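Local atomic coordinates of uncharacterized protein, DUF633, LMOf2365_1472 (Listeria monocytogenes str. 4b F2365, PDB entry 3GNL), a protein that is uncharacterized but probably methylates N1 of adenine 22 in tRNA, having the Rossmann-like fold of that methyltransferase family. Residues A16-K21 / Y156-L161; R24-G29 / A83-K88; Y34-A39 / A48-V53; Q59-Q64 / I74-G79; I94-M99 / R105-E110. One frame throughout, in Å; residues are numbered along the deposited sequence.

In the fold
All five contacts reach the same seven-stranded mixed sheet. Interactions 3, 4 and 5 each set a helix against a strand of its own beta-alpha-beta unit, whereas interactions 1 and 2 lay loops against strands far away in sequence. Interactions 2 and 3 meet on the neighbouring strands 23-28 and 45-52: Asp-27 N bonds to Ile-49 O at 2.8 Å, and Ala-26 O likewise takes Val-95 N of interaction 5 at 2.8 Å. Interactions 1, 2, 3 and 5 are largely buried and apolar, and interaction 1 adds an aromatic face. Interaction 4, beside the outermost strand 74-78, is only partly buried and has charged groups around its aliphatic centre.

Interaction 1 (A16-K21 / Y156-L161); sequences ASYITK and YEIMVL
Tyr-18 lays its ring against Val-160 and Ile-158, two residues on one face of strand 154-163. The tight part is the CH-pi contact with Val-160: CG2 sits over the ring face, 3.5 Å from its centroid and 16° off the normal, displaced toward the CG side, where CG2 to Tyr-18 CG is 3.4 Å. That methyl lies beside the valine's own backbone N, because CG1 takes the place anti to it (chi1 -179°). Ile-158 is looser. Its CG2 comes in obliquely, 3.9 Å from Tyr-18 CE2.

The other ring face is of a different kind. Ser-17 OG stands 3.9 Å above its plane, over the centre, and is itself bonded to Lys-14 O. Ser-17, Thr-20 and Lys-21 make up the solvent side of the loop, and a type I turn from Ala-16 to Ile-19 turns the tyrosine toward the strand. Ile-122 and Ala-147 extend the apolar floor around the ring, while Lys-120 NZ bonds to Tyr-18 O.

Strand 154-163 runs antiparallel between 120-125 and 141-151, the reversed strand characteristic of class I methyltransferases, so this contact ties the loop before the first strand to the far half of the sheet. Across the two segments, the chemistry is dispersion and CH-pi attraction alone, which holds the ring by shape without spending a polar group.

Interaction 2 (R24-G29 / A83-K88); sequences RIADIG and AVIEKK
Ala-26 and Ile-28, on the first strand of the Rossmann-like sheet, carry the contact with Ile-85 and Val-84 of the loop that leads from strand 74-78 toward strand 93-99. The two pairs are built differently. Ala-26 offers one methyl, and Ile-85 lays the side of its CG1-CD1 bond against it: Ala-26 CB is 3.8 Å from Ile-85 CD1 and 4.0 Å from Ile-85 CG1, almost evenly placed between the two.

Ile-28 and Val-84 instead pass one another, their side chains pointing opposite ways. The isoleucine is bent at its second torsion (chi2 -64°), and this fold carries CD1 round to the loop although the bond leaving the backbone does not aim there. CD1 then meets Val-84 CG2 at 3.8 Å. The same methyl lies 4.5 Å from Ile-85 CD1, so the two pairs join in one apolar patch, all four residues buried.

Ile-94 of the neighbouring strand closes the patch from the side, touching both Ile-28 and Ile-85, and Ile-49 on the other flanking strand touches Val-84. Gly-29 follows Ile-28 with positive phi (64°); in class I methyltransferases this turn commonly borders the S-adenosylmethionine pocket, and the same is probable here. The covering loop is braced within itself by Glu-86 N bonding to Asp-89 OD2, and tied outward where Ile-85 O takes Lys-114 NZ.

Interaction 3 (Y34-A39 / A48-V53); sequences YLPCFA and AIAGEV
Pro-36 rests its ring on two alanines of strand 45-52. Its CB meets Ala-48 CB at 3.8 Å, and its CG lies farther off, 4.3 Å from Ala-50 CB. Small methyls on alternate residues let the helix come in close, with the CA atoms of Pro-36 and Ala-48 only 5.9 Å apart.

The next shell fixes both partners. Pro-36 lies in the first turn of helix 34-41, where its missing N-H costs no helical bond. Farther along, Phe-38 N bonds to Tyr-34 O and Ala-39 N to Leu-35 O, each at 2.9 Å. The ring's CD carbon packs 3.3 Å from Asp-27 OD2, and Ser-30 and Ile-74 also touch this proline.

On the strand side, Ala-48 is paired through its backbone with Gln-73 and Asp-75, while Ile-49, facing the other way, bonds with Ile-25 and Asp-27; the alanines are therefore set from both neighbouring strands. Ala-48 also packs on Ile-25. Strand 23-28, helix 34-41 and strand 45-52 form a beta-alpha-beta unit, and this close seat of helix on sheet belongs to the first crossover of the Rossmann-like methyltransferase fold.

Interaction 4 (Q59-Q64 / I74-G79); sequences QSAQKQ and IDVRKG
Arg-77 NH1 is gripped by Asp-89 OD2 and Val-84 O beside one face of strand 74-78, while the preceding residue, Val-76, turns to the other face to pack on Ala-61 and Gln-62 of helix 55-67. NH2 of the same arginine makes a salt bridge with Asp-75 OD2 at 3.0 Å, fairly straight, with an angle of 161° at the hydrogen. It lies near the guanidinium plane and reaches the carboxylate oxygen on its anti side. Together the bonds to NH1 and NH2 probably fix the rotation and position of the guanidinium.

Toward the helix, Val-76 carries the contact. CG1 stands anti to the backbone N (chi1 -177°) and touches Ala-61 CB and Gln-62 CG, both at 3.9 Å. The other methyl, CG2, rests against the helix backbone, 4.0 Å from Ala-61 O. The glutamine crosses the valine at a slant: CG packs on it, and the extended chain carries the amide onward past it. Val-65 and Phe-58 of the same helix add to the valine's surroundings.

Helix and strand belong to the beta-alpha-beta unit that ends at the sheet's outermost parallel strand. The chemistry implies a division of labour: the Arg-77 group fastens strand and loop on the far face, while on the helix side carbon packing is joined at one end by a salt bridge from Lys-78 NZ to Asp-55.

Interaction 5 (I94-M99 / R105-E110); sequences IVIAGM and RTILEE
Ile-96 of strand 93-99 pushes its tip into the surface of helix 101-110, between Leu-108 and Ile-107, within a beta-alpha-beta unit of the Rossmann-like fold that goes on to strand 120-125. The bump is CD1. It sits 3.8 Å from Leu-108 CD2 and 4.0 Å from Ile-107 CG2, the two methyls that wall the hollow it fills. An extended side chain (chi2 176°) takes CD1 that far from the sheet, where the backbones stay well apart, with the CA atoms of Ile-96 and Ile-107 9.0 Å from each other. Leu-108 crosses the isoleucine at a slant; Ile-107 runs alongside it in the reverse sense.

A second bump goes the other way. Ile-107 thrusts CD1 at Met-99, here a selenomethionine, and comes to 3.6 Å from its SE, the two chains crossing at about a right angle. Gly-98, with positive phi (73°), turns the corner that brings Met-99 round to the helix. Met-99 CE then packs against Ile-28 O of the adjacent strand. So Ile-107 serves residues on either side of the Gly-98 corner, CG2 against Ile-96 and CD1 against Met-99.

Leu-123 lies next to Ile-96 and Leu-108, Ile-28 next to Ile-96, and Leu-82 next to Ile-107, completing a buried aliphatic layer between helix and sheet. On the side turned from the strand, toward helix 129-139, the chemistry changes: Arg-105 also pairs with Glu-134 through NH1, and its NE donates to Glu-109 OE2 one turn on, at 3.1 Å, from above the carboxylate plane.

Interaction 1 (A16-K21 / Y156-L161)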
# COMPACT_ATOMS: atom_id res chain seq x y z
N ALA A 16 11.22 1.06 0.52
CA ALA A 16 12.34 2.03 0.55
C ALA A 16 12.98 2.19 -0.82
O ALA A 16 13.51 3.27 -1.11
CB ALA A 16 13.37 1.60 1.56
N SER A 17 12.90 1.15 -1.64
CA SER A 17 13.59 1.18 -2.95
C SER A 17 12.98 2.24 -3.87
O SER A 17 13.59 2.59 -4.89
CB SER A 17 13.57 -0.19 -3.65
OG SER A 17 12.31 -0.42 -4.23
N TYR A 18 11.79 2.72 -3.56
CA TYR A 18 11.10 3.75 -4.33
C TYR A 18 11.40 5.15 -3.86
O TYR A 18 10.89 6.11 -4.41
CB TYR A 18 9.60 3.48 -4.35
CG TYR A 18 9.27 2.19 -5.10
CD1 TYR A 18 9.50 2.08 -6.48
CD2 TYR A 18 8.72 1.11 -4.42
CE1 TYR A 18 9.19 0.90 -7.18
CE2 TYR A 18 8.38 -0.10 -5.11
CZ TYR A 18 8.61 -0.17 -6.48
OH TYR A 18 8.30 -1.34 -7.17
N ILE A 19 12.28 5.27 -2.85
CA ILE A 19 12.72 6.60 -2.37
C ILE A 19 14.11 6.76 -2.97
O ILE A 19 14.98 6.00 -2.66
CB ILE A 19 12.83 6.62 -0.83
CG1 ILE A 19 11.44 6.38 -0.20
CG2 ILE A 19 13.42 7.95 -0.33
CD1 ILE A 19 11.44 6.10 1.32
N THR A 20 14.30 7.73 -3.87
CA THR A 20 15.50 7.71 -4.71
C THR A 20 16.20 9.05 -4.88
O THR A 20 17.34 9.09 -5.34
CB THR A 20 15.14 7.18 -6.17
OG1 THR A 20 14.12 8.01 -6.73
CG2 THR A 20 14.68 5.73 -6.12
N LYS A 21 15.52 10.13 -4.57
CA LYS A 21 15.97 11.45 -5.05
C LYS A 21 16.39 12.38 -3.91
O LYS A 21 16.15 13.61 -3.98
CB LYS A 21 14.87 12.09 -5.87
CG LYS A 21 14.48 11.30 -7.13
CD LYS A 21 13.03 11.59 -7.51
CE LYS A 21 12.83 13.06 -7.85
NZ LYS A 21 11.40 13.44 -7.81
N TYR A 156 2.50 -9.50 -0.38
CA TYR A 156 2.32 -8.08 -0.15
C TYR A 156 2.41 -7.35 -1.48
O TYR A 156 3.30 -7.60 -2.29
CB TYR A 156 3.45 -7.52 0.72
CG TYR A 156 3.51 -8.12 2.09
CD1 TYR A 156 2.61 -7.70 3.06
CD2 TYR A 156 4.43 -9.12 2.39
CE1 TYR A 156 2.62 -8.28 4.35
CE2 TYR A 156 4.46 -9.72 3.69
CZ TYR A 156 3.55 -9.27 4.64
OH TYR A 156 3.54 -9.82 5.93
N GLU A 157 1.54 -6.38 -1.65
CA GLU A 157 1.55 -5.48 -2.81
C GLU A 157 2.00 -4.09 -2.38
O GLU A 157 1.65 -3.62 -1.28
CB GLU A 157 0.16 -5.39 -3.44
CG GLU A 157 -0.35 -6.69 -4.11
CD GLU A 157 -1.87 -6.73 -4.13
OE1 GLU A 157 -2.52 -6.74 -3.04
OE2 GLU A 157 -2.40 -6.75 -5.23
N ILE A 158 2.76 -3.45 -3.28
CA ILE A 158 3.25 -2.06 -3.07
C ILE A 158 2.86 -1.28 -4.31
O ILE A 158 2.90 -1.80 -5.43
CB ILE A 158 4.79 -2.05 -2.89
CG1 ILE A 158 5.14 -2.87 -1.63
CG2 ILE A 158 5.33 -0.58 -2.79
CD1 ILE A 158 6.57 -3.24 -1.57
N MSE A 159 2.43 -0.04 -4.13
CA MSE A 159 2.11 0.79 -5.28
C MSE A 159 2.73 2.17 -5.08
O MSE A 159 2.77 2.69 -3.96
CB MSE A 159 0.60 0.91 -5.50
CG MSE A 159 -0.17 1.65 -4.46
SE MSE A 159 -2.10 1.65 -4.99
CE MSE A 159 -2.47 -0.17 -4.42
N VAL A 160 3.18 2.77 -6.18
CA VAL A 160 3.79 4.10 -6.10
C VAL A 160 2.97 4.99 -6.97
O VAL A 160 2.62 4.58 -8.10
CB VAL A 160 5.22 4.04 -6.60
CG1 VAL A 160 5.86 5.45 -6.49
CG2 VAL A 160 6.02 2.97 -5.81
N LEU A 161 2.59 6.15 -6.45
CA LEU A 161 1.69 7.06 -7.18
C LEU A 161 2.29 8.43 -7.33
O LEU A 161 3.12 8.84 -6.52
CB LEU A 161 0.37 7.20 -6.44
CG LEU A 161 -0.40 5.86 -6.29
CD1 LEU A 161 -0.00 5.28 -4.98
CD2 LEU A 161 -1.87 6.02 -6.33

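Interaction 2 (R24-G29 / A83-K88)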
# COMPACT_ATOMS: atom_id res chain seq x y z
N ARG A 24 12.44 14.66 0.93
CA ARG A 24 11.86 14.89 2.26
C ARG A 24 10.63 13.97 2.38
O ARG A 24 9.65 14.09 1.61
CB ARG A 24 11.49 16.36 2.51
CG ARG A 24 12.73 17.26 2.41
CD ARG A 24 12.35 18.73 2.50
NE ARG A 24 11.78 19.10 3.80
CZ ARG A 24 12.48 19.29 4.93
NH1 ARG A 24 13.81 19.13 4.96
NH2 ARG A 24 11.81 19.61 6.03
N ILE A 25 10.73 13.01 3.29
CA ILE A 25 9.67 11.96 3.37
C ILE A 25 8.88 12.01 4.66
O ILE A 25 9.34 12.51 5.69
CB ILE A 25 10.25 10.57 3.18
CG1 ILE A 25 11.02 10.12 4.44
CG2 ILE A 25 11.14 10.48 1.88
CD1 ILE A 25 11.54 8.67 4.39
N ALA A 26 7.66 11.49 4.63
CA ALA A 26 6.91 11.21 5.85
C ALA A 26 6.42 9.77 5.84
O ALA A 26 5.73 9.37 4.90
CB ALA A 26 5.75 12.17 6.04
N ASP A 27 6.80 9.02 6.87
CA ASP A 27 6.43 7.64 7.04
C ASP A 27 5.34 7.54 8.11
O ASP A 27 5.62 7.64 9.32
CB ASP A 27 7.68 6.82 7.44
CG ASP A 27 7.43 5.32 7.45
OD1 ASP A 27 6.37 4.91 6.93
OD2 ASP A 27 8.27 4.57 7.96
N ILE A 28 4.12 7.28 7.66
CA ILE A 28 2.95 7.29 8.52
C ILE A 28 2.74 5.95 9.18
O ILE A 28 2.62 4.93 8.47
CB ILE A 28 1.74 7.64 7.69
CG1 ILE A 28 2.04 8.90 6.87
CG2 ILE A 28 0.51 7.76 8.59
CD1 ILE A 28 2.31 10.24 7.74
N GLY A 29 2.65 5.91 10.50
CA GLY A 29 2.63 4.61 11.17
C GLY A 29 3.92 3.85 10.97
O GLY A 29 3.94 2.62 10.72
N ALA A 83 -1.96 14.06 10.27
CA ALA A 83 -1.92 15.14 11.31
C ALA A 83 -0.47 15.45 11.71
O ALA A 83 -0.17 16.51 12.26
CB ALA A 83 -2.73 14.75 12.53
N VAL A 84 0.45 14.53 11.40
CA VAL A 84 1.84 14.75 11.77
C VAL A 84 2.58 15.60 10.74
O VAL A 84 3.72 15.99 10.97
CB VAL A 84 2.60 13.42 12.04
CG1 VAL A 84 1.97 12.64 13.20
CG2 VAL A 84 2.75 12.57 10.71
N ILE A 85 1.94 15.89 9.61
CA ILE A 85 2.56 16.67 8.54
C ILE A 85 2.08 18.11 8.60
O ILE A 85 0.91 18.37 8.88
CB ILE A 85 2.22 16.10 7.13
CG1 ILE A 85 2.85 14.72 6.92
CG2 ILE A 85 2.71 17.02 6.02
CD1 ILE A 85 2.49 14.14 5.56
N GLU A 86 2.99 19.04 8.34
CA GLU A 86 2.61 20.44 8.25
C GLU A 86 3.11 21.00 6.92
O GLU A 86 4.10 20.51 6.35
CB GLU A 86 3.19 21.20 9.45
CG GLU A 86 2.21 22.16 10.09
CD GLU A 86 1.10 21.46 10.87
OE1 GLU A 86 1.41 20.76 11.86
OE2 GLU A 86 -0.08 21.65 10.50
N LYS A 87 2.41 22.02 6.41
CA LYS A 87 2.78 22.66 5.13
C LYS A 87 4.26 23.06 5.08
O LYS A 87 4.93 22.81 4.08
CB LYS A 87 1.89 23.88 4.83
N LYS A 88 4.77 23.64 6.18
CA LYS A 88 6.16 24.10 6.24
C LYS A 88 7.20 22.98 6.19
O LYS A 88 8.38 23.22 5.91
CB LYS A 88 6.42 25.07 7.42
CG LYS A 88 6.27 24.47 8.81
CD LYS A 88 6.77 25.45 9.87
CE LYS A 88 6.15 25.17 11.24
NZ LYS A 88 4.65 25.16 11.20

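Interaction 3 (Y34-A39 / A48-V53)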
# COMPACT_ATOMS: atom_id res chain seq x y z
N TYR A 34 12.41 2.30 11.20
CA TYR A 34 13.49 1.57 10.51
C TYR A 34 13.68 2.14 9.11
O TYR A 34 14.84 2.40 8.68
CB TYR A 34 13.18 0.08 10.36
CG TYR A 34 13.15 -0.75 11.61
CD1 TYR A 34 14.07 -0.53 12.62
CD2 TYR A 34 12.22 -1.76 11.75
CE1 TYR A 34 14.06 -1.33 13.78
CE2 TYR A 34 12.18 -2.55 12.92
CZ TYR A 34 13.11 -2.30 13.92
OH TYR A 34 13.09 -3.06 15.05
N LEU A 35 12.57 2.31 8.38
CA LEU A 35 12.66 2.80 7.01
C LEU A 35 13.23 4.23 6.91
O LEU A 35 14.16 4.45 6.13
CB LEU A 35 11.33 2.58 6.28
CG LEU A 35 11.22 3.13 4.86
CD1 LEU A 35 10.23 2.30 4.02
CD2 LEU A 35 10.90 4.58 4.78
N PRO A 36 12.75 5.18 7.72
CA PRO A 36 13.34 6.53 7.74
C PRO A 36 14.80 6.49 8.06
O PRO A 36 15.60 7.20 7.42
CB PRO A 36 12.57 7.23 8.84
CG PRO A 36 11.21 6.56 8.83
CD PRO A 36 11.50 5.11 8.50
N CYS A 37 15.22 5.66 9.01
CA CYS A 37 16.65 5.61 9.35
C CYS A 37 17.44 5.08 8.17
O CYS A 37 18.49 5.63 7.85
CB CYS A 37 16.91 4.79 10.60
SG CYS A 37 16.32 5.60 12.19
N PHE A 38 16.94 4.02 7.55
CA PHE A 38 17.64 3.39 6.41
C PHE A 38 17.77 4.40 5.26
O PHE A 38 18.85 4.48 4.66
CB PHE A 38 16.84 2.19 5.97
CG PHE A 38 17.28 1.58 4.66
CD1 PHE A 38 18.27 0.61 4.66
CD2 PHE A 38 16.64 1.91 3.48
CE1 PHE A 38 18.67 -0.02 3.45
CE2 PHE A 38 17.01 1.27 2.28
CZ PHE A 38 18.03 0.31 2.28
N ALA A 39 16.73 5.18 5.01
CA ALA A 39 16.71 6.06 3.86
C ALA A 39 17.54 7.31 4.11
O ALA A 39 18.18 7.86 3.18
CB ALA A 39 15.33 6.39 3.47
N ALA A 48 13.17 13.07 7.32
CA ALA A 48 11.97 12.26 7.48
C ALA A 48 11.16 12.68 8.69
O ALA A 48 11.72 13.02 9.73
CB ALA A 48 12.32 10.81 7.62
N ILE A 49 9.84 12.61 8.56
CA ILE A 49 8.91 12.56 9.69
C ILE A 49 8.54 11.09 9.89
O ILE A 49 8.17 10.42 8.92
CB ILE A 49 7.62 13.35 9.39
CG1 ILE A 49 7.95 14.85 9.15
CG2 ILE A 49 6.59 13.16 10.50
CD1 ILE A 49 6.77 15.64 8.49
N ALA A 50 8.68 10.60 11.11
CA ALA A 50 8.13 9.29 11.46
C ALA A 50 6.89 9.49 12.31
O ALA A 50 6.99 9.92 13.47
CB ALA A 50 9.17 8.46 12.16
N GLY A 51 5.71 9.20 11.74
CA GLY A 51 4.45 9.40 12.47
C GLY A 51 4.01 8.18 13.25
O GLY A 51 4.20 7.06 12.82
N GLU A 52 3.44 8.36 14.44
CA GLU A 52 2.91 7.26 15.22
C GLU A 52 1.66 7.75 15.90
O GLU A 52 1.57 8.93 16.20
CB GLU A 52 3.90 6.75 16.28
CG GLU A 52 5.28 6.39 15.71
CD GLU A 52 5.26 5.14 14.91
OE1 GLU A 52 4.23 4.44 14.87
OE2 GLU A 52 6.31 4.86 14.28
N VAL A 53 0.68 6.86 16.12
CA VAL A 53 -0.56 7.30 16.75
C VAL A 53 -0.65 7.01 18.25
O VAL A 53 -1.32 7.74 18.97
CB VAL A 53 -1.81 6.89 15.91
CG1 VAL A 53 -1.98 5.39 15.93
CG2 VAL A 53 -3.07 7.56 16.45

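Interaction 4 (Q59-Q64 / I74-G79)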
# COMPACT_ATOMS: atom_id res chain seq x y z
N GLN A 59 7.32 5.67 21.25
CA GLN A 59 8.59 5.49 21.99
C GLN A 59 9.64 4.64 21.33
O GLN A 59 10.83 4.98 21.35
CB GLN A 59 8.32 4.96 23.39
CG GLN A 59 8.11 6.12 24.27
CD GLN A 59 6.84 6.09 24.97
OE1 GLN A 59 6.69 5.37 25.97
NE2 GLN A 59 5.91 6.90 24.50
N SER A 60 9.22 3.54 20.71
CA SER A 60 10.10 2.64 19.99
C SER A 60 10.76 3.40 18.83
O SER A 60 11.95 3.23 18.55
CB SER A 60 9.28 1.48 19.45
OG SER A 60 9.06 0.48 20.43
N ALA A 61 9.97 4.24 18.14
CA ALA A 61 10.52 4.99 17.00
C ALA A 61 11.49 6.08 17.46
O ALA A 61 12.56 6.24 16.85
CB ALA A 61 9.42 5.58 16.12
N GLN A 62 11.14 6.79 18.54
CA GLN A 62 12.05 7.78 19.13
C GLN A 62 13.39 7.14 19.49
O GLN A 62 14.45 7.74 19.19
CB GLN A 62 11.45 8.39 20.39
CG GLN A 62 10.45 9.50 20.16
CD GLN A 62 9.75 9.94 21.45
OE1 GLN A 62 9.19 9.12 22.17
NE2 GLN A 62 9.80 11.25 21.76
N LYS A 63 13.33 5.95 20.08
CA LYS A 63 14.56 5.28 20.54
C LYS A 63 15.40 4.80 19.39
O LYS A 63 16.61 4.90 19.45
CB LYS A 63 14.29 4.15 21.52
CG LYS A 63 13.84 4.67 22.89
CD LYS A 63 13.59 3.53 23.84
CE LYS A 63 13.21 4.01 25.26
NZ LYS A 63 14.41 4.44 26.07
N GLN A 64 14.78 4.33 18.31
CA GLN A 64 15.55 3.89 17.15
C GLN A 64 16.26 5.08 16.51
O GLN A 64 17.45 4.96 16.10
CB GLN A 64 14.62 3.19 16.14
CG GLN A 64 15.27 2.88 14.80
CD GLN A 64 16.40 1.87 14.88
OE1 GLN A 64 16.31 0.86 15.57
NE2 GLN A 64 17.47 2.13 14.14
N ILE A 74 15.55 13.40 11.44
CA ILE A 74 14.27 12.69 11.57
C ILE A 74 13.50 13.15 12.78
O ILE A 74 14.01 13.09 13.93
CB ILE A 74 14.44 11.18 11.63
CG1 ILE A 74 15.29 10.68 10.43
CG2 ILE A 74 13.08 10.50 11.73
CD1 ILE A 74 15.62 9.26 10.52
N ASP A 75 12.30 13.64 12.52
CA ASP A 75 11.39 14.08 13.54
C ASP A 75 10.41 12.94 13.78
O ASP A 75 9.76 12.46 12.84
CB ASP A 75 10.59 15.30 13.09
CG ASP A 75 11.41 16.61 13.03
OD1 ASP A 75 12.52 16.69 13.63
OD2 ASP A 75 10.93 17.57 12.37
N VAL A 76 10.32 12.49 15.01
CA VAL A 76 9.29 11.54 15.38
C VAL A 76 8.15 12.31 15.99
O VAL A 76 8.33 13.07 16.96
CB VAL A 76 9.81 10.46 16.34
CG1 VAL A 76 8.71 9.42 16.66
CG2 VAL A 76 11.06 9.80 15.75
N ARG A 77 6.96 12.13 15.42
CA ARG A 77 5.80 12.86 15.85
C ARG A 77 4.59 11.97 16.15
O ARG A 77 4.32 11.00 15.43
CB ARG A 77 5.41 13.84 14.77
CG ARG A 77 6.49 14.90 14.51
CD ARG A 77 6.05 15.90 13.46
NE ARG A 77 7.17 16.71 12.96
CZ ARG A 77 7.08 17.61 11.98
NH1 ARG A 77 5.93 17.82 11.32
NH2 ARG A 77 8.17 18.30 11.60
N LYS A 78 3.88 12.29 17.23
CA LYS A 78 2.62 11.62 17.59
C LYS A 78 1.42 12.32 16.95
O LYS A 78 1.24 13.54 17.09
CB LYS A 78 2.47 11.54 19.11
CG LYS A 78 1.18 10.83 19.55
CD LYS A 78 1.43 9.75 20.60
CE LYS A 78 1.62 10.32 22.00
NZ LYS A 78 1.44 9.30 23.10
N GLY A 79 0.61 11.54 16.24
CA GLY A 79 -0.56 12.06 15.57
C GLY A 79 -1.30 10.96 14.82
O GLY A 79 -0.71 9.91 14.47

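Interaction 5 (I94-M99 / R105-E110)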
# COMPACT_ATOMS: atom_id res chain seq x y z
N ILE A 94 5.25 10.57 0.65
CA ILE A 94 4.63 10.00 1.84
C ILE A 94 4.57 8.48 1.68
O ILE A 94 4.19 8.00 0.59
CB ILE A 94 3.19 10.50 2.08
CG1 ILE A 94 3.13 12.04 2.22
CG2 ILE A 94 2.56 9.82 3.31
CD1 ILE A 94 1.73 12.57 2.35
N VAL A 95 5.03 7.78 2.73
CA VAL A 95 4.97 6.31 2.81
C VAL A 95 3.89 5.92 3.78
O VAL A 95 3.84 6.46 4.87
CB VAL A 95 6.31 5.72 3.32
CG1 VAL A 95 6.29 4.21 3.46
CG2 VAL A 95 7.47 6.16 2.43
N ILE A 96 2.98 5.03 3.37
CA ILE A 96 1.98 4.47 4.32
C ILE A 96 1.99 2.96 4.06
O ILE A 96 1.51 2.51 3.00
CB ILE A 96 0.54 5.06 4.13
CG1 ILE A 96 0.60 6.59 3.94
CG2 ILE A 96 -0.35 4.68 5.35
CD1 ILE A 96 -0.74 7.23 3.65
N ALA A 97 2.54 2.21 5.01
CA ALA A 97 2.73 0.76 4.88
C ALA A 97 2.16 0.03 6.10
O ALA A 97 2.00 0.62 7.15
CB ALA A 97 4.23 0.44 4.72
N GLY A 98 1.83 -1.25 5.91
CA GLY A 98 1.49 -2.14 7.02
C GLY A 98 0.14 -1.88 7.64
O GLY A 98 -0.04 -2.09 8.82
N MSE A 99 -0.79 -1.40 6.82
CA MSE A 99 -2.15 -1.10 7.31
C MSE A 99 -3.11 -1.59 6.25
O MSE A 99 -2.75 -1.72 5.09
CB MSE A 99 -2.35 0.42 7.38
CG MSE A 99 -1.54 1.08 8.42
SE MSE A 99 -2.05 2.92 8.46
CE MSE A 99 -0.26 3.66 8.84
N ARG A 105 -6.81 4.51 2.81
CA ARG A 105 -7.67 5.37 2.02
C ARG A 105 -8.21 6.48 2.92
O ARG A 105 -8.20 7.66 2.51
CB ARG A 105 -8.83 4.58 1.39
CG ARG A 105 -9.64 5.46 0.40
CD ARG A 105 -10.58 4.61 -0.47
NE ARG A 105 -11.25 5.45 -1.46
CZ ARG A 105 -11.99 5.00 -2.48
NH1 ARG A 105 -12.20 3.69 -2.65
NH2 ARG A 105 -12.54 5.87 -3.32
N THR A 106 -8.70 6.10 4.10
CA THR A 106 -9.28 7.05 5.09
C THR A 106 -8.23 8.11 5.47
O THR A 106 -8.53 9.31 5.48
CB THR A 106 -9.84 6.31 6.32
OG1 THR A 106 -10.90 5.45 5.86
CG2 THR A 106 -10.41 7.28 7.38
N ILE A 107 -7.00 7.65 5.70
CA ILE A 107 -5.89 8.54 6.03
C ILE A 107 -5.68 9.56 4.92
O ILE A 107 -5.48 10.76 5.19
CB ILE A 107 -4.61 7.74 6.34
CG1 ILE A 107 -4.75 7.10 7.72
CG2 ILE A 107 -3.35 8.66 6.27
CD1 ILE A 107 -3.67 6.11 8.03
N LEU A 108 -5.67 9.10 3.67
CA LEU A 108 -5.50 9.97 2.50
C LEU A 108 -6.65 10.97 2.29
O LEU A 108 -6.40 12.13 1.92
CB LEU A 108 -5.30 9.16 1.22
CG LEU A 108 -3.99 8.36 1.17
CD1 LEU A 108 -4.01 7.40 -0.02
CD2 LEU A 108 -2.73 9.28 1.09
N GLU A 109 -7.88 10.51 2.53
CA GLU A 109 -9.06 11.38 2.39
C GLU A 109 -9.17 12.39 3.53
O GLU A 109 -9.27 13.59 3.26
CB GLU A 109 -10.33 10.54 2.22
CG GLU A 109 -10.31 9.71 0.94
CD GLU A 109 -11.47 8.72 0.80
OE1 GLU A 109 -12.07 8.36 1.84
OE2 GLU A 109 -11.72 8.29 -0.35
N GLU A 110 -9.12 11.95 4.78
CA GLU A 110 -9.16 12.89 5.91
C GLU A 110 -7.97 13.84 5.89
O GLU A 110 -8.09 15.00 6.30
CB GLU A 110 -9.21 12.17 7.24
CG GLU A 110 -10.47 11.37 7.48
CD GLU A 110 -10.43 10.56 8.76
OE1 GLU A 110 -9.38 10.52 9.45
OE2 GLU A 110 -11.46 9.94 9.07